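Local coordinates for periplasmic iron-binding protein (PDB 2VOZ) that binds ferric iron and probably serves as a periplasmic substrate-binding subunit of an ABC transporter that imports it, at residues B[286-291]-B[305-310]; B[260-265]-B[327-332]; B[293-296]-B[301-304]; B[62-67]-B[88-93]; B[159-164]-B[209-214]. All coordinates share one frame; numbering follows the deposited sequence.

Contacts 1 and 3 lie side by side, centres about 5 Å apart, and share helix 288-297; both segments of contact 3 fall between those of contact 1 in sequence. Contact 2 brackets both along the chain, its centre about 17 Å from that of contact 3, and rests on strand 261-268 of the mixed sheet that contacts 3 and 5 also reach. It touches contact 4, about 12 Å away between centres, which closes first. Contact 5 follows contact 4 and stands apart, its centre 24 Å or more from the others. Contacts 2, 3 and 4 come within about 6-7 Å, side chain to side chain, of iron-site residues Y169 or Y225. Contacts 1 and 3 touch a second subunit, contacts 4 and 5 a third.

Contact 1 of 5, residues B[286-291]-B[305-310]; sequences ASDDAQ and PGVPID
V307 turns CG1 anti to its backbone N (chi1 172°), which aims that methyl at Q291 and sets CG2 against D288. The two residues it touches stand about one turn apart at the start of helix 288-297, and V307 belongs to the loop that follows strand 301-302 in this periplasmic binding-protein fold. D288 and V307 have the closest CA atoms of the two segments, 6.0 Å apart. CG1 of V307 lies 4.0 Å from CB of Q291, a loose aliphatic touch. The amide of Q291 is spent elsewhere: its chain bends at chi2 (-79°), NE2 donates to the carbonyl oxygens of F126 and L285, and OE1 accepts from the backbone N of V303 and I304. Q291 thereby ties its helix to the chain just before the loop, while its CB lies beside both methyls of V307. S287 holds the N-cap position, and Q291 N bonds to S287 O at 2.8 Å in the first turn. D288 OD1, which takes a salt bridge from R111, its strongest partner, also lies 3.7 Å from V307 CG2. A water joins the segments, donating to P305 O at 2.8 Å and, weakly, to D288 OD1 at 3.3 Å.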
# COMPACT_ATOMS: atom_id res chain seq x y z
N ALA B 286 -0.21 -17.35 20.56
CA ALA B 286 -0.91 -18.64 20.77
C ALA B 286 -2.33 -18.46 21.35
O ALA B 286 -3.06 -19.44 21.55
CB ALA B 286 -0.11 -19.54 21.68
N SER B 287 -2.73 -17.24 21.63
CA SER B 287 -4.07 -17.01 22.17
C SER B 287 -5.16 -17.15 21.09
O SER B 287 -4.88 -17.01 19.88
CB SER B 287 -4.13 -15.63 22.85
OG SER B 287 -4.15 -14.61 21.89
N ASP B 288 -6.41 -17.43 21.50
CA ASP B 288 -7.46 -17.68 20.49
C ASP B 288 -7.72 -16.50 19.58
O ASP B 288 -7.95 -16.69 18.39
CB ASP B 288 -8.79 -18.05 21.18
CG ASP B 288 -8.75 -19.38 21.88
OD1 ASP B 288 -7.77 -20.15 21.74
OD2 ASP B 288 -9.75 -19.68 22.58
N ASP B 289 -7.72 -15.30 20.17
CA ASP B 289 -8.02 -14.03 19.46
C ASP B 289 -6.98 -13.86 18.33
O ASP B 289 -7.30 -13.77 17.14
CB ASP B 289 -7.85 -12.86 20.46
CG ASP B 289 -9.12 -12.55 21.23
OD1 ASP B 289 -10.10 -13.36 21.16
OD2 ASP B 289 -9.13 -11.50 21.93
N ALA B 290 -5.72 -13.89 18.74
CA ALA B 290 -4.61 -13.66 17.80
C ALA B 290 -4.52 -14.81 16.79
O ALA B 290 -4.32 -14.58 15.60
CB ALA B 290 -3.34 -13.52 18.57
N GLN B 291 -4.64 -16.05 17.26
CA GLN B 291 -4.55 -17.20 16.33
C GLN B 291 -5.52 -17.10 15.17
O GLN B 291 -5.17 -17.43 14.00
CB GLN B 291 -4.89 -18.51 17.06
CG GLN B 291 -3.73 -19.11 17.80
CD GLN B 291 -2.79 -19.84 16.86
OE1 GLN B 291 -3.17 -20.84 16.26
NE2 GLN B 291 -1.56 -19.32 16.71
N PRO B 305 -6.36 -26.05 18.21
CA PRO B 305 -7.66 -26.66 17.97
C PRO B 305 -8.80 -25.80 18.50
O PRO B 305 -8.65 -25.18 19.55
CB PRO B 305 -7.57 -27.97 18.76
CG PRO B 305 -6.12 -28.33 18.66
CD PRO B 305 -5.46 -26.98 18.93
N GLY B 306 -9.89 -25.74 17.74
CA GLY B 306 -11.07 -25.00 18.19
C GLY B 306 -11.12 -23.57 17.68
O GLY B 306 -12.21 -22.98 17.65
N VAL B 307 -9.97 -23.02 17.24
CA VAL B 307 -9.94 -21.66 16.69
C VAL B 307 -10.53 -21.69 15.28
O VAL B 307 -10.13 -22.54 14.47
CB VAL B 307 -8.51 -21.09 16.68
CG1 VAL B 307 -8.49 -19.71 15.88
CG2 VAL B 307 -7.96 -20.94 18.13
N PRO B 308 -11.54 -20.84 15.00
CA PRO B 308 -12.22 -20.90 13.69
C PRO B 308 -11.26 -20.76 12.54
O PRO B 308 -10.33 -19.94 12.59
CB PRO B 308 -13.13 -19.68 13.73
CG PRO B 308 -13.47 -19.57 15.18
CD PRO B 308 -12.17 -19.84 15.88
N ILE B 309 -11.49 -21.59 11.53
CA ILE B 309 -10.71 -21.63 10.31
C ILE B 309 -11.44 -20.86 9.21
O ILE B 309 -12.68 -20.87 9.15
CB ILE B 309 -10.54 -23.11 9.85
CG1 ILE B 309 -9.78 -23.88 10.94
CG2 ILE B 309 -9.80 -23.17 8.51
CD1 ILE B 309 -9.92 -25.41 10.82
N ASP B 310 -10.66 -20.22 8.33
CA ASP B 310 -11.23 -19.44 7.26
C ASP B 310 -12.28 -20.31 6.54
O ASP B 310 -11.98 -21.46 6.23
CB ASP B 310 -10.15 -19.04 6.26
CG ASP B 310 -10.73 -18.29 5.08
OD1 ASP B 310 -11.19 -18.95 4.11
OD2 ASP B 310 -10.72 -17.05 5.13
O HOH W 1 -9.45 -22.89 20.90

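Contact 2 of 5, residues B[260-265]-B[327-332]; sequences HVNVSG and SNLGRY
Strand 261-268 of the mixed sheet is packed here against the short helix 327-331, near the iron site of a periplasmic binding protein. L329 of the helix and H260 and N262 of the strand segment carry the contact. The CA atoms of N262 and L329 are 8.1 Å apart, and L329 bridges that gap with one methyl, CD1. CD1 lies over a face of the side-chain amide of N262, 3.5 Å from CG, and the two side chains run past each other in opposite senses. The same methyl is 3.6 Å from the backbone O of V261. H260, with CG anti to its backbone N (chi1 170°), carries its ring out toward the helix and brings CE1 to 3.7 Å from CD1 of L329, the methyl approaching the ring obliquely. CD2 of L329 adds a second touch, 3.8 Å from the same CE1. S176 on helix 168-181 touches both H260 and L329.

The contact lies close behind the iron-site residue Y169, about 6 Å from N262 between side chains. OD1 of N262 takes the backbone N-H of V263 at 2.7 Å, in the carbonyl plane and on a lone pair (N-H...O angle 143°), and also accepts from A88 N; ND2 bonds weakly to D87. The bonds of OD1 probably hold the amide's rotation, while the methyl comes over its face.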
# COMPACT_ATOMS: atom_id res chain seq x y z
N HIS B 260 1.05 -34.12 4.79
CA HIS B 260 2.26 -33.45 5.27
C HIS B 260 1.86 -32.03 5.69
O HIS B 260 1.26 -31.31 4.92
CB HIS B 260 3.28 -33.39 4.14
CG HIS B 260 4.45 -32.52 4.43
ND1 HIS B 260 5.50 -32.94 5.23
CD2 HIS B 260 4.77 -31.27 4.02
CE1 HIS B 260 6.40 -31.97 5.30
NE2 HIS B 260 5.98 -30.94 4.57
N VAL B 261 2.18 -31.66 6.92
CA VAL B 261 1.95 -30.28 7.34
C VAL B 261 3.30 -29.61 7.65
O VAL B 261 4.33 -30.29 7.88
CB VAL B 261 0.99 -30.17 8.53
CG1 VAL B 261 -0.43 -30.62 8.10
CG2 VAL B 261 1.53 -30.97 9.73
N ASN B 262 3.31 -28.28 7.58
CA ASN B 262 4.48 -27.52 7.93
C ASN B 262 3.97 -26.26 8.63
O ASN B 262 2.77 -26.00 8.61
CB ASN B 262 5.27 -27.18 6.66
CG ASN B 262 6.73 -26.94 6.93
OD1 ASN B 262 7.11 -26.49 8.02
ND2 ASN B 262 7.57 -27.24 5.93
N VAL B 263 4.87 -25.53 9.26
CA VAL B 263 4.46 -24.40 10.08
C VAL B 263 5.12 -23.11 9.70
O VAL B 263 6.19 -23.10 9.08
CB VAL B 263 4.73 -24.67 11.61
CG1 VAL B 263 3.95 -25.87 12.11
CG2 VAL B 263 6.25 -24.89 11.88
N SER B 264 4.49 -22.00 10.09
CA SER B 264 5.24 -20.76 10.28
C SER B 264 5.33 -20.57 11.79
O SER B 264 4.40 -20.96 12.56
CB SER B 264 4.57 -19.54 9.65
OG SER B 264 3.44 -19.17 10.37
N GLY B 265 6.43 -20.01 12.24
CA GLY B 265 6.63 -20.08 13.68
C GLY B 265 7.77 -19.19 14.14
O GLY B 265 8.39 -18.52 13.34
N SER B 327 10.13 -30.68 13.79
CA SER B 327 11.61 -30.50 13.82
C SER B 327 12.33 -31.48 12.87
O SER B 327 13.48 -31.23 12.45
CB SER B 327 12.20 -30.62 15.23
OG SER B 327 12.08 -31.94 15.70
N ASN B 328 11.64 -32.57 12.51
CA ASN B 328 12.20 -33.57 11.59
C ASN B 328 12.39 -32.97 10.20
O ASN B 328 13.25 -33.40 9.43
CB ASN B 328 11.27 -34.78 11.48
CG ASN B 328 11.44 -35.72 12.64
OD1 ASN B 328 12.48 -36.39 12.76
ND2 ASN B 328 10.46 -35.72 13.54
N LEU B 329 11.57 -31.97 9.88
CA LEU B 329 11.64 -31.35 8.57
C LEU B 329 12.95 -30.63 8.34
O LEU B 329 13.52 -30.64 7.22
CB LEU B 329 10.44 -30.39 8.33
CG LEU B 329 9.03 -30.92 8.63
CD1 LEU B 329 7.95 -29.99 8.02
CD2 LEU B 329 8.82 -32.33 8.23
N GLY B 330 13.43 -29.95 9.38
CA GLY B 330 14.78 -29.38 9.36
C GLY B 330 15.89 -30.40 9.56
O GLY B 330 16.93 -30.33 8.89
N ARG B 331 15.67 -31.33 10.47
CA ARG B 331 16.71 -32.33 10.80
C ARG B 331 17.25 -33.00 9.53
O ARG B 331 18.46 -33.20 9.41
CB ARG B 331 16.14 -33.38 11.76
CG ARG B 331 17.14 -34.49 12.10
CD ARG B 331 16.49 -35.55 13.02
NE ARG B 331 17.35 -36.73 13.14
CZ ARG B 331 17.02 -37.84 13.80
NH1 ARG B 331 15.84 -37.94 14.40
NH2 ARG B 331 17.88 -38.85 13.84
N TYR B 332 16.35 -33.39 8.62
CA TYR B 332 16.77 -34.08 7.42
C TYR B 332 16.84 -33.18 6.21
O TYR B 332 16.85 -33.68 5.07
CB TYR B 332 15.84 -35.24 7.11
CG TYR B 332 15.87 -36.30 8.16
CD1 TYR B 332 16.91 -37.24 8.17
CD2 TYR B 332 14.89 -36.38 9.13
CE1 TYR B 332 16.97 -38.25 9.16
CE2 TYR B 332 14.94 -37.36 10.12
CZ TYR B 332 15.95 -38.31 10.10
OH TYR B 332 15.96 -39.27 11.08

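Contact 3 of 5, residues B[293-296]-B[301-304]; sequences YFAE and YPVI
Apolar contact comes first: A295, on helix 288-297, points its CB at P302 of the weakly bonded strand 301-302. CB lies 3.8 Å from CD of the proline and at the same distance from its CG; the methyl lies over a face of the ring, shifted toward N.

The second kind of contact is methyl on backbone. CB of A295 stands 3.5 Å from the N of P302, its nearest atom, and 3.7 Å from the carbonyl C of Y301. It therefore covers the Y301-P302 peptide link itself, consistent with the short CA separation of 5.3 Å between A295 and P302. Y301 turns its side chain away from the helix; the phenol ring packs on F249 and L319, about 7 Å from the side chain of iron-site Y225.

Polar bonds run to other elements and none crosses the two segments. The helix is laid on strand 301-302, which pairs antiparallel with strand 124-136 in the mixed sheet of the binding-protein fold: Y301 bonds through its backbone to Q128, and P302 O accepts from the Q128 side chain. F294 faces R42 in a cation-pi contact, and Y293 OH bonds to Y284 OH of the second subunit.

The chemistry follows from the proline. Its imide nitrogen carries no hydrogen, so a methyl can rest on that peptide without displacing an N-H from its acceptor, and the small A295 side chain lets the helix approach closely after a connection of three residues (298-300).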
# COMPACT_ATOMS: atom_id res chain seq x y z
N TYR B 293 -6.94 -14.59 13.57
CA TYR B 293 -6.67 -13.66 12.48
C TYR B 293 -5.25 -13.74 11.92
O TYR B 293 -5.03 -13.35 10.77
CB TYR B 293 -7.03 -12.25 12.90
CG TYR B 293 -8.50 -12.17 13.20
CD1 TYR B 293 -9.46 -12.40 12.20
CD2 TYR B 293 -8.94 -11.94 14.49
CE1 TYR B 293 -10.82 -12.36 12.49
CE2 TYR B 293 -10.30 -11.89 14.80
CZ TYR B 293 -11.23 -12.12 13.78
OH TYR B 293 -12.57 -12.06 14.10
N PHE B 294 -4.33 -14.25 12.72
CA PHE B 294 -2.99 -14.49 12.26
C PHE B 294 -3.07 -15.57 11.16
O PHE B 294 -2.50 -15.41 10.08
CB PHE B 294 -2.15 -14.93 13.43
CG PHE B 294 -0.70 -14.79 13.21
CD1 PHE B 294 0.14 -15.91 13.29
CD2 PHE B 294 -0.13 -13.53 12.96
CE1 PHE B 294 1.54 -15.78 13.13
CE2 PHE B 294 1.26 -13.38 12.78
CZ PHE B 294 2.09 -14.49 12.85
N ALA B 295 -3.83 -16.63 11.42
CA ALA B 295 -3.98 -17.70 10.43
C ALA B 295 -4.69 -17.19 9.20
O ALA B 295 -4.31 -17.55 8.11
CB ALA B 295 -4.76 -18.93 11.01
N GLU B 296 -5.72 -16.37 9.38
CA GLU B 296 -6.49 -15.80 8.25
C GLU B 296 -5.58 -15.09 7.26
O GLU B 296 -5.83 -15.12 6.07
CB GLU B 296 -7.49 -14.76 8.75
CG GLU B 296 -8.76 -15.36 9.30
CD GLU B 296 -9.65 -15.98 8.21
OE1 GLU B 296 -9.42 -15.74 7.00
OE2 GLU B 296 -10.56 -16.70 8.57
N TYR B 301 -4.00 -22.59 8.55
CA TYR B 301 -4.77 -23.10 9.68
C TYR B 301 -4.13 -22.61 10.97
O TYR B 301 -2.89 -22.57 11.09
CB TYR B 301 -4.72 -24.61 9.71
CG TYR B 301 -5.23 -25.32 8.49
CD1 TYR B 301 -4.37 -25.61 7.40
CD2 TYR B 301 -6.57 -25.72 8.41
CE1 TYR B 301 -4.83 -26.31 6.28
CE2 TYR B 301 -7.04 -26.41 7.27
CZ TYR B 301 -6.17 -26.70 6.23
OH TYR B 301 -6.59 -27.39 5.12
N PRO B 302 -4.95 -22.31 11.99
CA PRO B 302 -4.35 -22.11 13.31
C PRO B 302 -3.70 -23.38 13.80
O PRO B 302 -4.02 -24.49 13.32
CB PRO B 302 -5.56 -21.80 14.22
CG PRO B 302 -6.64 -21.31 13.25
CD PRO B 302 -6.43 -22.16 12.01
N VAL B 303 -2.76 -23.22 14.73
CA VAL B 303 -2.19 -24.41 15.37
C VAL B 303 -3.04 -24.82 16.54
O VAL B 303 -2.91 -25.94 17.03
CB VAL B 303 -0.71 -24.23 15.79
CG1 VAL B 303 0.19 -24.02 14.52
CG2 VAL B 303 -0.54 -23.04 16.74
N ILE B 304 -3.88 -23.90 17.01
CA ILE B 304 -4.73 -24.21 18.18
C ILE B 304 -6.05 -24.81 17.75
O ILE B 304 -6.80 -24.18 17.02
CB ILE B 304 -4.99 -22.95 19.06
CG1 ILE B 304 -3.68 -22.28 19.51
CG2 ILE B 304 -5.87 -23.31 20.29
CD1 ILE B 304 -2.69 -23.16 20.18

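Contact 4 of 5, residues B[62-67]-B[88-93]; sequences ASAEEL and AGMLWR
The guanidinium group of R93 meets E65 at its edge: OE1 lies near the guanidinium plane, 15° out of it, and is met by NH2 nearly along its own C-O axis. This salt bridge is 3.2 Å long between NH2 of R93 and OE1 of E65, with an N-H...O angle of 150°. The carboxylate and guanidinium planes stand 38° apart. R93 runs extended from CG to NE, whereas E65 bends at chi2, and the two chains cross at about a right angle. NE of R93 has its strongest partner in OE1 of Q333. At the edge of the W92 ring, in its plane, lies G89 O.

Next to the ion pair, M90 folds back at chi2 and chi3 and presses CE on CB of A64, at 3.4 Å tighter than usual carbon contact; CE also lies 3.8 Å from OE1 of E65. S63, the N-cap residue, donates from OG to OE2 of E66 at 2.7 Å. E66 also forms a salt bridge with R210 of the third subunit, placing the N-terminus of helix 64-74 at that interface.

Helices 64-74 and 88-96 thus meet near their N-termini, on either side of strand 82-86 in sequence. T85 of that strand touches both A64 and M90, while Q333 of helix 333-342 holds R93 and G89.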
# COMPACT_ATOMS: atom_id res chain seq x y z
N ALA B 62 12.37 -8.89 6.21
CA ALA B 62 13.22 -9.25 5.09
C ALA B 62 12.97 -10.72 4.84
O ALA B 62 12.31 -11.37 5.66
CB ALA B 62 14.71 -9.00 5.40
N SER B 63 13.52 -11.25 3.74
CA SER B 63 13.38 -12.68 3.48
C SER B 63 14.02 -13.48 4.62
O SER B 63 14.94 -13.00 5.32
CB SER B 63 13.99 -13.07 2.14
OG SER B 63 15.41 -12.94 2.18
N ALA B 64 13.57 -14.71 4.79
CA ALA B 64 14.09 -15.54 5.89
C ALA B 64 15.62 -15.61 5.94
O ALA B 64 16.21 -15.37 6.98
CB ALA B 64 13.47 -16.93 5.81
N GLU B 65 16.26 -15.95 4.81
CA GLU B 65 17.70 -16.08 4.80
C GLU B 65 18.35 -14.76 5.15
O GLU B 65 19.35 -14.74 5.84
CB GLU B 65 18.21 -16.54 3.42
CG GLU B 65 19.62 -17.00 3.43
CD GLU B 65 19.80 -18.23 4.30
OE1 GLU B 65 18.98 -19.18 4.19
OE2 GLU B 65 20.75 -18.21 5.11
N GLU B 66 17.81 -13.66 4.63
CA GLU B 66 18.39 -12.34 4.95
C GLU B 66 18.32 -12.01 6.44
O GLU B 66 19.27 -11.43 6.99
CB GLU B 66 17.72 -11.21 4.16
CG GLU B 66 18.00 -11.26 2.64
CD GLU B 66 17.21 -10.15 1.94
OE1 GLU B 66 17.71 -9.00 1.93
OE2 GLU B 66 16.08 -10.45 1.44
N LEU B 67 17.20 -12.31 7.07
CA LEU B 67 17.05 -12.05 8.50
C LEU B 67 18.05 -12.89 9.28
O LEU B 67 18.68 -12.41 10.23
CB LEU B 67 15.63 -12.37 8.95
CG LEU B 67 14.56 -11.40 8.48
CD1 LEU B 67 13.20 -11.98 8.91
CD2 LEU B 67 14.78 -10.00 9.09
N ALA B 88 9.36 -24.98 8.80
CA ALA B 88 10.24 -25.59 9.83
C ALA B 88 11.67 -25.68 9.31
O ALA B 88 12.63 -25.73 10.10
CB ALA B 88 9.74 -26.98 10.26
N GLY B 89 11.83 -25.73 7.99
CA GLY B 89 13.20 -25.81 7.39
C GLY B 89 13.95 -24.48 7.58
O GLY B 89 15.20 -24.45 7.66
N MET B 90 13.22 -23.37 7.61
CA MET B 90 13.84 -22.06 7.88
C MET B 90 14.11 -21.85 9.34
O MET B 90 15.15 -21.30 9.70
CB MET B 90 13.04 -20.88 7.28
CG MET B 90 12.93 -20.90 5.74
SD MET B 90 14.57 -21.09 4.88
CE MET B 90 15.48 -19.71 5.50
N LEU B 91 13.19 -22.28 10.21
CA LEU B 91 13.48 -22.29 11.63
C LEU B 91 14.72 -23.11 11.93
O LEU B 91 15.56 -22.73 12.75
CB LEU B 91 12.27 -22.80 12.41
CG LEU B 91 11.14 -21.77 12.32
CD1 LEU B 91 9.77 -22.45 12.69
CD2 LEU B 91 11.45 -20.53 13.19
N TRP B 92 14.86 -24.24 11.24
CA TRP B 92 16.03 -25.08 11.44
C TRP B 92 17.31 -24.34 11.00
O TRP B 92 18.34 -24.44 11.68
CB TRP B 92 15.84 -26.41 10.68
CG TRP B 92 17.08 -27.29 10.63
CD1 TRP B 92 17.43 -28.22 11.56
CD2 TRP B 92 18.08 -27.35 9.60
NE1 TRP B 92 18.59 -28.85 11.20
CE2 TRP B 92 19.02 -28.34 10.00
CE3 TRP B 92 18.31 -26.64 8.41
CZ2 TRP B 92 20.15 -28.65 9.26
CZ3 TRP B 92 19.43 -26.96 7.66
CH2 TRP B 92 20.33 -27.97 8.08
N ARG B 93 17.30 -23.62 9.89
CA ARG B 93 18.50 -22.87 9.50
C ARG B 93 18.89 -21.85 10.56
O ARG B 93 20.09 -21.67 10.84
CB ARG B 93 18.35 -22.19 8.16
CG ARG B 93 18.22 -23.19 7.05
CD ARG B 93 18.27 -22.47 5.69
NE ARG B 93 17.91 -23.42 4.63
CZ ARG B 93 17.58 -23.07 3.39
NH1 ARG B 93 17.26 -24.02 2.52
NH2 ARG B 93 17.58 -21.79 3.02

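Contact 5 of 5, residues B[159-164]-B[209-214]; sequences KILVRP and IRAIAA
L161 points from its strand toward helix 205-213 and divides one methyl between two helix residues. With CG anti to its carbonyl carbon (chi1 -67°) and CD1 extended (chi2 156°), that branch reaches across a gap of 7.6 Å between the CA atoms of L161 and A211. CD1 comes to 3.6 Å from CB of A211, a methyl meeting a methyl, because A211 points its CB toward the strand. CD2 follows more loosely, 4.0 Å from the same CB, so the forked end of the leucine straddles the alanine.

I212 is turned differently. Its CB leaves the helix to the side, and it offers the CG1 arm, set beside its backbone N (chi1 -62°), at 3.7 Å from CD1 of L161. The two branched chains cross obliquely, and the contact is made by a methylene on the isoleucine. L161 CD1 sits in the corner formed by A211 CB and I212 CG1. All three residues are buried, no hydrogen bond or charge pair crosses the segments, and the join rests on van der Waals contact alone.

R210 leaves the helix away from the strand, and its guanidinium forms salt bridges with D238 and with E66 of the third subunit.

L161 belongs to the short strand 160-161, which runs parallel to strand 219-223 and bonds through its backbone to V219. A220 of strand 219-223 touches both L161 and I212, and Y134 and S136 of strand 124-136 pack on I212, so helix 205-213 lies over this end of the mixed sheet.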
# COMPACT_ATOMS: atom_id res chain seq x y z
N LYS B 159 3.30 -36.52 -16.12
CA LYS B 159 2.13 -35.84 -15.55
C LYS B 159 2.36 -34.94 -14.32
O LYS B 159 1.49 -34.14 -13.97
CB LYS B 159 1.04 -36.87 -15.27
CG LYS B 159 0.38 -37.38 -16.55
CD LYS B 159 -0.68 -38.44 -16.25
CE LYS B 159 -1.37 -38.81 -17.55
NZ LYS B 159 -2.50 -39.78 -17.37
N ILE B 160 3.50 -35.10 -13.65
CA ILE B 160 3.72 -34.45 -12.35
C ILE B 160 4.34 -33.07 -12.46
O ILE B 160 5.37 -32.86 -13.15
CB ILE B 160 4.57 -35.35 -11.43
CG1 ILE B 160 3.90 -36.75 -11.26
CG2 ILE B 160 4.84 -34.64 -10.08
CD1 ILE B 160 2.49 -36.78 -10.61
N LEU B 161 3.74 -32.10 -11.77
CA LEU B 161 4.28 -30.74 -11.71
C LEU B 161 4.69 -30.34 -10.31
O LEU B 161 3.90 -30.43 -9.39
CB LEU B 161 3.20 -29.77 -12.15
CG LEU B 161 2.84 -29.93 -13.62
CD1 LEU B 161 1.43 -29.38 -13.79
CD2 LEU B 161 3.84 -29.18 -14.51
N VAL B 162 5.95 -29.92 -10.15
CA VAL B 162 6.42 -29.40 -8.87
C VAL B 162 7.51 -28.37 -9.10
O VAL B 162 8.20 -28.43 -10.14
CB VAL B 162 6.90 -30.54 -7.94
CG1 VAL B 162 8.16 -31.21 -8.51
CG2 VAL B 162 7.13 -30.03 -6.50
N ARG B 163 7.64 -27.42 -8.16
CA ARG B 163 8.63 -26.35 -8.33
C ARG B 163 10.04 -26.89 -8.05
O ARG B 163 10.20 -28.04 -7.64
CB ARG B 163 8.28 -25.17 -7.45
CG ARG B 163 8.46 -25.49 -5.96
CD ARG B 163 7.94 -24.36 -5.09
NE ARG B 163 8.57 -23.07 -5.37
CZ ARG B 163 8.11 -21.93 -4.85
NH1 ARG B 163 7.04 -21.96 -4.06
NH2 ARG B 163 8.73 -20.78 -5.12
N PRO B 164 11.08 -26.09 -8.34
CA PRO B 164 12.46 -26.53 -8.15
C PRO B 164 12.83 -27.06 -6.74
O PRO B 164 12.25 -26.64 -5.73
CB PRO B 164 13.26 -25.28 -8.49
CG PRO B 164 12.45 -24.60 -9.55
CD PRO B 164 11.03 -24.77 -8.98
N ILE B 209 -0.07 -25.08 -10.16
CA ILE B 209 -1.55 -25.22 -10.22
C ILE B 209 -2.01 -24.68 -11.58
O ILE B 209 -2.81 -25.33 -12.28
CB ILE B 209 -2.19 -24.41 -9.10
CG1 ILE B 209 -1.66 -24.90 -7.74
CG2 ILE B 209 -3.73 -24.56 -9.11
CD1 ILE B 209 -2.19 -24.07 -6.54
N ARG B 210 -1.48 -23.53 -11.97
CA ARG B 210 -1.86 -22.96 -13.27
C ARG B 210 -1.45 -23.84 -14.44
O ARG B 210 -2.16 -23.90 -15.46
CB ARG B 210 -1.30 -21.57 -13.45
CG ARG B 210 -1.92 -20.56 -12.49
CD ARG B 210 -1.43 -19.15 -12.92
NE ARG B 210 -1.73 -18.15 -11.92
CZ ARG B 210 -2.91 -17.52 -11.81
NH1 ARG B 210 -3.91 -17.80 -12.66
NH2 ARG B 210 -3.09 -16.60 -10.85
N ALA B 211 -0.34 -24.56 -14.26
CA ALA B 211 0.19 -25.42 -15.34
C ALA B 211 -0.79 -26.58 -15.61
O ALA B 211 -0.91 -27.03 -16.75
CB ALA B 211 1.59 -25.94 -14.99
N ILE B 212 -1.52 -27.01 -14.58
CA ILE B 212 -2.54 -28.06 -14.78
C ILE B 212 -3.62 -27.47 -15.65
O ILE B 212 -4.05 -28.11 -16.61
CB ILE B 212 -3.14 -28.53 -13.46
CG1 ILE B 212 -2.03 -29.15 -12.58
CG2 ILE B 212 -4.26 -29.59 -13.70
CD1 ILE B 212 -2.55 -29.54 -11.15
N ALA B 213 -4.08 -26.26 -15.30
CA ALA B 213 -5.15 -25.61 -16.08
C ALA B 213 -4.78 -25.43 -17.54
O ALA B 213 -5.65 -25.57 -18.42
CB ALA B 213 -5.58 -24.27 -15.45
N ALA B 214 -3.49 -25.13 -17.80
CA ALA B 214 -2.94 -24.91 -19.13
C ALA B 214 -2.66 -26.20 -19.90
O ALA B 214 -2.24 -26.14 -21.05
CB ALA B 214 -1.68 -24.09 -19.04